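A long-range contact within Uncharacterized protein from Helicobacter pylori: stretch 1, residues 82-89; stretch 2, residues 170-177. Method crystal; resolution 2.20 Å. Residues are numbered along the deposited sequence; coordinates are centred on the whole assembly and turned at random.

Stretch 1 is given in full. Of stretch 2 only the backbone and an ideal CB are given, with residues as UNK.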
# COMPACT_ATOMS: atom_id res chain seq x y z
N PRO A 82 -1.98 5.51 -8.83
CA PRO A 82 -1.63 4.26 -8.14
C PRO A 82 -1.96 4.32 -6.64
O PRO A 82 -2.50 3.34 -6.10
CB PRO A 82 -0.11 4.11 -8.36
CG PRO A 82 0.14 4.87 -9.62
CD PRO A 82 -0.86 6.05 -9.61
N ILE A 83 -1.68 5.43 -5.97
CA ILE A 83 -2.04 5.52 -4.54
C ILE A 83 -3.56 5.54 -4.34
O ILE A 83 -4.07 4.98 -3.37
CB ILE A 83 -1.37 6.73 -3.87
CG1 ILE A 83 0.15 6.57 -3.89
CG2 ILE A 83 -1.85 6.91 -2.41
CD1 ILE A 83 0.59 5.18 -3.34
N PHE A 84 -4.30 6.15 -5.26
CA PHE A 84 -5.74 6.20 -5.08
C PHE A 84 -6.28 4.79 -5.24
O PHE A 84 -7.16 4.33 -4.48
CB PHE A 84 -6.40 7.10 -6.13
CG PHE A 84 -7.90 7.17 -6.01
CD1 PHE A 84 -8.51 8.10 -5.15
CD2 PHE A 84 -8.70 6.28 -6.73
CE1 PHE A 84 -9.91 8.14 -5.03
CE2 PHE A 84 -10.09 6.31 -6.62
CZ PHE A 84 -10.70 7.25 -5.77
N ASN A 85 -5.77 4.08 -6.24
CA ASN A 85 -6.16 2.71 -6.48
C ASN A 85 -5.79 1.83 -5.23
O ASN A 85 -6.56 0.96 -4.82
CB ASN A 85 -5.53 2.14 -7.73
CG ASN A 85 -5.80 0.63 -7.81
OD1 ASN A 85 -6.90 0.18 -8.16
ND2 ASN A 85 -4.81 -0.17 -7.38
N ALA A 86 -4.62 2.08 -4.65
CA ALA A 86 -4.22 1.35 -3.45
C ALA A 86 -5.25 1.63 -2.33
O ALA A 86 -5.68 0.71 -1.62
CB ALA A 86 -2.82 1.78 -3.02
N VAL A 87 -5.63 2.90 -2.15
CA VAL A 87 -6.63 3.23 -1.16
C VAL A 87 -7.94 2.46 -1.39
O VAL A 87 -8.52 1.93 -0.44
CB VAL A 87 -6.94 4.76 -1.16
CG1 VAL A 87 -8.12 5.07 -0.26
CG2 VAL A 87 -5.70 5.54 -0.73
N GLN A 88 -8.41 2.40 -2.63
CA GLN A 88 -9.60 1.64 -2.96
C GLN A 88 -9.47 0.19 -2.50
O GLN A 88 -10.40 -0.37 -1.86
CB GLN A 88 -9.90 1.67 -4.45
CG GLN A 88 -10.58 2.95 -4.94
CD GLN A 88 -12.02 3.13 -4.37
OE1 GLN A 88 -12.55 2.31 -3.57
NE2 GLN A 88 -12.65 4.20 -4.79
N ALA A 89 -8.34 -0.43 -2.79
CA ALA A 89 -8.11 -1.84 -2.40
C ALA A 89 -8.17 -2.00 -0.88
O ALA A 89 -8.85 -2.89 -0.35
CB ALA A 89 -6.77 -2.35 -2.93
N UNK A 170 -22.29 5.48 -6.70
CA UNK A 170 -20.97 5.71 -7.31
C UNK A 170 -19.87 5.96 -6.28
O UNK A 170 -20.15 6.07 -5.07
CB UNK A 170 -21.04 6.90 -8.27
N UNK A 171 -18.64 6.05 -6.74
CA UNK A 171 -17.51 6.35 -5.92
C UNK A 171 -17.68 7.64 -5.13
O UNK A 171 -18.02 8.64 -5.69
CB UNK A 171 -16.25 6.43 -6.79
N UNK A 172 -17.43 7.60 -3.82
CA UNK A 172 -17.53 8.80 -2.99
C UNK A 172 -16.17 9.32 -2.52
O UNK A 172 -16.12 10.33 -1.81
CB UNK A 172 -18.41 8.51 -1.77
N UNK A 173 -15.08 8.65 -2.93
CA UNK A 173 -13.73 9.09 -2.57
C UNK A 173 -13.13 10.09 -3.55
O UNK A 173 -13.13 9.83 -4.74
CB UNK A 173 -12.81 7.88 -2.47
N UNK A 174 -12.57 11.21 -3.06
CA UNK A 174 -11.94 12.25 -3.91
C UNK A 174 -10.52 11.90 -4.23
O UNK A 174 -9.89 11.18 -3.44
CB UNK A 174 -11.98 13.62 -3.23
N UNK A 175 -9.99 12.45 -5.34
CA UNK A 175 -8.57 12.37 -5.62
C UNK A 175 -7.77 12.91 -4.43
O UNK A 175 -8.32 13.56 -3.56
CB UNK A 175 -8.23 13.14 -6.90
N UNK A 176 -6.46 12.65 -4.40
CA UNK A 176 -5.64 13.07 -3.29
C UNK A 176 -5.63 14.60 -3.19
O UNK A 176 -5.33 15.13 -2.14
CB UNK A 176 -4.22 12.52 -3.44
N UNK A 177 -5.94 15.30 -4.28
CA UNK A 177 -5.98 16.76 -4.29
C UNK A 177 -7.13 17.35 -3.50
O UNK A 177 -7.16 18.53 -3.22
CB UNK A 177 -6.06 17.26 -5.73

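Stretch 1 is a helix, its backbone hydrogen bonds running from residue i+4 to residue i, as from Val-87 N to Ile-83 O (2.9 Å). Stretch 2 meets the flank carrying Ile-83, Phe-84, Val-87 and Gln-88, a surface that is apolar except for the amide at one end.

Position 170 has no atom of the helix within 5.5 Å of its ideal CB, and its phi/psi of -99/174 is open to most residue types and does not require glycine. The contact therefore sets no preference; the deposited residue is Gly-170.

At position 171 the CA-to-CB bond points toward the helix, and the ideal CB lies 4.7 Å from Gln-88 NE2. An amide nitrogen there favours a side chain with an acceptor, such as Asn, Asp, Ser or Thr, though a small apolar one could also fit. The residue is Asn-171, with chi1 at 170° (t). Its OD1 comes 2.9 Å from Gln-88 NE2, and lies 4.1 Å from Phe-84 CZ near the plane of the ring, at its edge. The same amide braces its own loop: the backbone N of position 173 donates to Asn-171 OD1 (3.1 Å), and Asn-171 ND2 donates to the backbone O of position 173 (2.8 Å). Asn suits this place because one short side chain supplies both acceptor and donor.

Position 172 directs its CB away from the helix, so stretch 1 says little about its identity. It is Asn-172, whose amide is hydrogen-bonded elsewhere in the structure.

Position 173 points toward the helix, with its ideal CB 3.9 Å from Phe-84 CE1 and 4.4 Å from Gln-88 NE2. Val-87 lies farther along the same flank, so a branched or flexible apolar chain, Leu, Ile, Val or Met, would be reasonable. Leu-173 has chi1 -64° (m) and chi2 171° (t). Its CB packs 3.9 Å from Phe-84 CE1, while CD1 reaches to 3.7 Å from Gln-88 NE2 and 4.3 Å from Val-87 CG1. Its backbone O also sits at the ring edge, 3.6 Å from Phe-84 CE1.

At position 174 the CB turns away, and many residues would satisfy this contact. Cys-174 is bonded covalently to a group elsewhere in the structure; what it offers the helix is its backbone O, 3.4 Å from Phe-84 CE1 at the ring edge, where the aromatic hydrogens carry slight positive charge.

Position 175 comes close through its backbone, yet its CB points away, 5.3 Å from Phe-84 CD1. Small or outward-reaching side chains would both serve. Ala-175 brings its CA to 4.3 Å from Phe-84 CD1.

The CB of position 176 points sideways, with nothing of the helix within 5.5 Å, but Ile-83 is accessible to a longer chain. Leu, Met or Phe could bridge the gap. Leu-176 does so, bringing CD2 to 3.9 Å from Ile-83 CG2, although its chi1 of -94° lies between wells.

Position 177 is out of reach, leaving its choice open; it is Ser-177, which touches a crystal neighbour.

Stretch 2 (170-177) GNNLCALS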
# COMPACT_ATOMS: atom_id res chain seq x y z
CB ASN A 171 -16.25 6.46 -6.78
CG ASN A 171 -15.07 7.01 -5.99
OD1 ASN A 171 -14.59 6.40 -5.01
ND2 ASN A 171 -14.62 8.15 -6.39
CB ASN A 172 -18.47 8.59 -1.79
CG ASN A 172 -18.91 9.91 -1.17
OD1 ASN A 172 -19.13 10.87 -1.89
ND2 ASN A 172 -19.01 9.97 0.15
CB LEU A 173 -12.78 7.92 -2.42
CG LEU A 173 -13.11 6.95 -1.29
CD1 LEU A 173 -12.21 5.76 -1.43
CD2 LEU A 173 -12.90 7.60 0.06
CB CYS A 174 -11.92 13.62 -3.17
SG CYS A 174 -13.57 13.97 -2.63
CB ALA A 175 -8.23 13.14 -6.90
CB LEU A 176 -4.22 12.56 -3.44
CG LEU A 176 -3.90 11.21 -2.72
CD1 LEU A 176 -4.92 10.14 -3.02
CD2 LEU A 176 -2.48 10.70 -3.05
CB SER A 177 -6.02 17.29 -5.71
OG SER A 177 -7.21 16.89 -6.34
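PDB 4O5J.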